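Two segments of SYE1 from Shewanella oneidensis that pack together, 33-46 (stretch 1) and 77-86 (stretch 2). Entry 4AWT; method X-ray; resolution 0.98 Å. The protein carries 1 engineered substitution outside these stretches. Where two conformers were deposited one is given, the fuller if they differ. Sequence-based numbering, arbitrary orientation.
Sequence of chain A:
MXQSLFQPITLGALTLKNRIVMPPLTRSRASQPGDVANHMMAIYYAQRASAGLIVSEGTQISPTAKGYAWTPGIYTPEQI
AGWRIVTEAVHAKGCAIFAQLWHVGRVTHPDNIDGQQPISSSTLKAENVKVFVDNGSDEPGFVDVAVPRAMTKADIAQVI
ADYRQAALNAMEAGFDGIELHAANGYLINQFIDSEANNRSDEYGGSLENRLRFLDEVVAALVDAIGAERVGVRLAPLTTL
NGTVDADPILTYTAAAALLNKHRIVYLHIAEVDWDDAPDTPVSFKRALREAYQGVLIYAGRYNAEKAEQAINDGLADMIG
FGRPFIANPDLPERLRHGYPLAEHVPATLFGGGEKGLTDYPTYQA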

# COMPACT_ATOMS: atom_id res chain seq x y z
N PRO A 33 20.00 -12.10 -6.65
CA PRO A 33 18.79 -12.27 -7.43
C PRO A 33 17.70 -12.69 -6.45
O PRO A 33 17.96 -13.09 -5.30
N GLY A 34 16.50 -12.56 -6.89
CA GLY A 34 15.36 -13.18 -6.21
C GLY A 34 14.39 -12.22 -5.56
O GLY A 34 13.33 -12.70 -5.10
N ASP A 35 14.70 -10.93 -5.51
CA ASP A 35 13.79 -9.95 -4.91
C ASP A 35 13.40 -10.34 -3.50
O ASP A 35 12.22 -10.39 -3.12
N VAL A 36 14.42 -10.54 -2.65
CA VAL A 36 14.22 -11.09 -1.33
C VAL A 36 14.38 -10.03 -0.25
O VAL A 36 15.43 -9.36 -0.17
N ALA A 37 13.38 -9.88 0.61
CA ALA A 37 13.50 -9.01 1.77
C ALA A 37 14.71 -9.50 2.63
O ALA A 37 15.02 -10.67 2.66
N ASN A 38 15.38 -8.53 3.27
CA ASN A 38 16.71 -8.80 3.78
C ASN A 38 17.04 -8.08 5.09
O ASN A 38 16.19 -7.48 5.75
N HIS A 39 18.35 -8.16 5.48
CA HIS A 39 18.74 -7.71 6.77
C HIS A 39 18.59 -6.21 6.94
O HIS A 39 18.09 -5.77 7.97
N MET A 40 19.00 -5.44 5.97
CA MET A 40 18.89 -3.97 6.11
C MET A 40 17.41 -3.59 6.21
O MET A 40 17.07 -2.64 6.91
N MET A 41 16.55 -4.36 5.52
CA MET A 41 15.14 -4.03 5.63
C MET A 41 14.60 -4.34 7.02
O MET A 41 13.80 -3.58 7.57
N ALA A 42 14.99 -5.48 7.62
CA ALA A 42 14.56 -5.81 8.95
C ALA A 42 14.98 -4.73 9.97
O ALA A 42 14.19 -4.33 10.81
N ILE A 43 16.23 -4.29 9.86
CA ILE A 43 16.69 -3.20 10.74
C ILE A 43 15.86 -1.96 10.53
O ILE A 43 15.42 -1.32 11.49
N TYR A 44 15.67 -1.59 9.27
CA TYR A 44 14.91 -0.39 8.90
C TYR A 44 13.52 -0.38 9.50
O TYR A 44 13.07 0.60 10.09
N TYR A 45 12.78 -1.51 9.35
CA TYR A 45 11.45 -1.57 9.89
C TYR A 45 11.47 -1.58 11.42
O TYR A 45 10.67 -0.92 12.08
N ALA A 46 12.40 -2.33 12.01
CA ALA A 46 12.48 -2.40 13.47
C ALA A 46 12.79 -1.04 14.08
O ALA A 46 12.30 -0.74 15.16
N PRO A 77 9.56 -19.31 -1.55
CA PRO A 77 9.91 -19.66 -0.18
C PRO A 77 10.99 -18.74 0.42
O PRO A 77 10.93 -18.38 1.59
N GLU A 78 11.97 -18.38 -0.38
CA GLU A 78 13.03 -17.50 0.10
C GLU A 78 12.48 -16.12 0.44
O GLU A 78 12.90 -15.49 1.41
N GLN A 79 11.57 -15.63 -0.39
CA GLN A 79 10.94 -14.33 -0.12
C GLN A 79 10.17 -14.36 1.18
O GLN A 79 10.16 -13.37 1.94
N ILE A 80 9.44 -15.44 1.43
CA ILE A 80 8.70 -15.58 2.68
C ILE A 80 9.66 -15.54 3.85
O ILE A 80 9.40 -14.88 4.86
N ALA A 81 10.78 -16.25 3.73
CA ALA A 81 11.76 -16.30 4.81
C ALA A 81 12.41 -14.96 5.03
O ALA A 81 12.70 -14.59 6.18
N GLY A 82 12.69 -14.21 3.96
CA GLY A 82 13.24 -12.87 4.15
C GLY A 82 12.28 -11.99 4.89
O GLY A 82 12.65 -11.22 5.80
N TRP A 83 11.00 -12.08 4.55
CA TRP A 83 9.99 -11.34 5.30
C TRP A 83 9.90 -11.80 6.74
O TRP A 83 9.64 -10.98 7.61
N ARG A 84 10.10 -13.09 7.01
CA ARG A 84 10.05 -13.56 8.38
C ARG A 84 11.11 -12.88 9.22
O ARG A 84 10.88 -12.60 10.40
N ILE A 85 12.29 -12.62 8.68
CA ILE A 85 13.28 -11.94 9.52
C ILE A 85 12.79 -10.54 9.84
O ILE A 85 12.97 -10.06 10.96
N VAL A 86 12.16 -9.86 8.88
CA VAL A 86 11.56 -8.54 9.14
C VAL A 86 10.52 -8.63 10.22
O VAL A 86 10.52 -7.82 11.17

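The most unusual point of this contact has no side chain on one side of it: Gly82 brings its CA to 3.2 Å from Ala37 O, a CA-H...O contact, and the two CA atoms of Gly82 and Ala37 lie 4.5 Å apart. Glycine is what the geometry demands, since an ideal CB on Gly82 would sit 2.1 Å from Ala37 O and 3.0 Å from Val36 CG1, both clashes. Val36, chi1 t, uses the space beside this bare backbone, its CG1 lying 3.4 Å from Glu78 O.

Ala37 points toward the helix of stretch 2 and rests on the indole of Trp83. Ala37 CB is 4.0 Å from the centroid of the Trp83 six-membered ring and 19° off the normal, a CH-pi contact over the face. Trp83 leaves its backbone sideways, yet with chi1 m and chi2 128° its ring swings nearer to stretch 1. There Met41 (m, t, p) sets CE 3.7 Å from Trp83 CH2, while Tyr45 CE2 meets the edge of the indole, 4.0 Å from Trp83 CZ3.

Farther along, a small residue again lies at a close approach. The helices run in roughly the same direction, 35° between their axes, and the CA atoms of Ala42 and Val86 come within 4.1 Å. Ala42 points toward stretch 2, its CB 3.8 Å from Val86 CA and 4.0 Å from Ile85 CG2. Val86, chi1 t, is the most heavily covered residue of the contact: CG1 packs 3.6 Å from Tyr45 CD2, and CG2 lies 4.0 Å from Ala42 CB and 4.3 Å from Met41 CB. Tyr45, chi1 m, points toward stretch 2, and its hydroxyl is satisfied elsewhere in the structure.

The polar work gathers at the loop end. Gln79 starts sideways, but its m, t rotamer carries the amide to stretch 1, where NE2 donates to Gly34 O at 2.9 Å. Gly34 has a positive phi of 112°, and at its backbone angles a CB would jam against the preceding carbonyl. A water joins the two backbones nearby, accepting from Ala37 N at 2.8 Å and donating to Gln79 O at 2.9 Å. Asn38, pointing away from stretch 2, caps the first helix: chi1 p lets its OD1 accept from Met41 N at 3.1 Å. The rule is economical: glycine or alanine on at least one side of the closest approaches, large side chains alongside, and polar groups where the loop meets the helix.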

# COMPACT_ATOMS: atom_id res chain seq x y z
CB PRO A 33 19.19 -13.42 -8.38
CG PRO A 33 20.16 -14.23 -7.57
CD PRO A 33 20.94 -13.26 -6.75
CB ASP A 35 12.57 -9.71 -5.80
CG ASP A 35 12.87 -9.01 -7.10
OD1 ASP A 35 13.84 -8.23 -7.17
OD2 ASP A 35 12.06 -9.21 -8.04
CB VAL A 36 15.21 -12.25 -1.07
CG1 VAL A 36 14.82 -12.98 0.18
CG2 VAL A 36 15.28 -13.20 -2.28
CB ALA A 37 12.25 -9.06 2.61
CB ASN A 38 17.73 -8.45 2.69
CG ASN A 38 17.65 -6.98 2.34
OD1 ASN A 38 17.22 -6.14 3.13
ND2 ASN A 38 17.99 -6.69 1.12
CB HIS A 39 20.19 -8.12 7.01
CG HIS A 39 20.65 -7.74 8.38
ND1 HIS A 39 20.29 -8.35 9.54
CD2 HIS A 39 21.42 -6.70 8.68
CE1 HIS A 39 20.82 -7.75 10.57
NE2 HIS A 39 21.53 -6.74 10.08
CB MET A 40 19.66 -3.23 5.04
CG MET A 40 19.05 -3.35 3.63
SD MET A 40 19.93 -2.38 2.41
CE MET A 40 21.45 -3.35 2.33
CB MET A 41 14.34 -4.77 4.57
CG MET A 41 14.63 -4.27 3.17
SD MET A 41 13.99 -5.36 1.89
CE MET A 41 12.22 -5.40 2.30
CB ALA A 42 15.08 -7.18 9.34
CB ILE A 43 18.19 -2.91 10.51
CG1 ILE A 43 19.06 -4.13 10.76
CG2 ILE A 43 18.59 -1.73 11.39
CD1 ILE A 43 20.52 -3.90 10.45
CB TYR A 44 14.86 -0.35 7.40
CG TYR A 44 13.79 0.51 6.75
CD1 TYR A 44 13.87 1.89 6.75
CD2 TYR A 44 12.70 -0.10 6.15
CE1 TYR A 44 12.89 2.65 6.15
CE2 TYR A 44 11.73 0.64 5.50
CZ TYR A 44 11.83 2.02 5.49
OH TYR A 44 10.94 2.81 4.82
CB TYR A 45 10.68 -2.75 9.35
CG TYR A 45 10.18 -2.60 7.93
CD1 TYR A 45 9.11 -1.73 7.67
CD2 TYR A 45 10.70 -3.32 6.88
CE1 TYR A 45 8.60 -1.61 6.40
CE2 TYR A 45 10.19 -3.19 5.60
CZ TYR A 45 9.13 -2.34 5.35
OH TYR A 45 8.58 -2.24 4.11
CB ALA A 46 13.48 -3.44 13.89
CB PRO A 77 10.41 -21.12 -0.30
CG PRO A 77 9.62 -21.63 -1.49
CD PRO A 77 9.63 -20.50 -2.48
CB GLU A 78 14.12 -17.38 -0.92
CG GLU A 78 14.74 -18.72 -1.25
CD GLU A 78 14.06 -19.54 -2.31
OE1 GLU A 78 12.94 -19.45 -2.83
OE2 GLU A 78 14.73 -20.50 -2.80
CB GLN A 79 10.03 -13.97 -1.29
CG GLN A 79 10.78 -13.46 -2.48
CD GLN A 79 9.94 -13.41 -3.74
OE1 GLN A 79 8.78 -13.85 -3.76
NE2 GLN A 79 10.48 -12.86 -4.79
CB ILE A 80 7.85 -16.87 2.62
CG1 ILE A 80 6.79 -16.74 1.55
CG2 ILE A 80 7.29 -17.25 3.97
CD1 ILE A 80 6.09 -18.06 1.25
CB ALA A 81 12.79 -17.37 4.45
CB TRP A 83 8.66 -11.35 4.60
CG TRP A 83 8.46 -10.39 3.49
CD1 TRP A 83 8.04 -10.67 2.21
CD2 TRP A 83 8.61 -8.96 3.55
NE1 TRP A 83 7.91 -9.53 1.49
CE2 TRP A 83 8.25 -8.46 2.28
CE3 TRP A 83 8.97 -8.06 4.54
CZ2 TRP A 83 8.27 -7.09 1.99
CZ3 TRP A 83 8.99 -6.71 4.25
CH2 TRP A 83 8.65 -6.24 2.99
CB ARG A 84 10.27 -15.09 8.40
CG ARG A 84 10.29 -15.68 9.82
CD ARG A 84 8.94 -15.57 10.51
NE ARG A 84 8.84 -16.16 11.83
CZ ARG A 84 8.69 -17.45 12.04
NH1 ARG A 84 8.62 -18.31 11.03
NH2 ARG A 84 8.62 -17.89 13.29
CB ILE A 85 14.64 -11.97 8.85
CG1 ILE A 85 15.14 -13.40 8.62
CG2 ILE A 85 15.65 -11.15 9.65
CD1 ILE A 85 16.31 -13.37 7.67
CB VAL A 86 10.99 -7.95 7.85
CG1 VAL A 86 10.24 -6.65 8.17
CG2 VAL A 86 12.05 -7.71 6.81
O HOH W 1 10.84 -11.11 0.28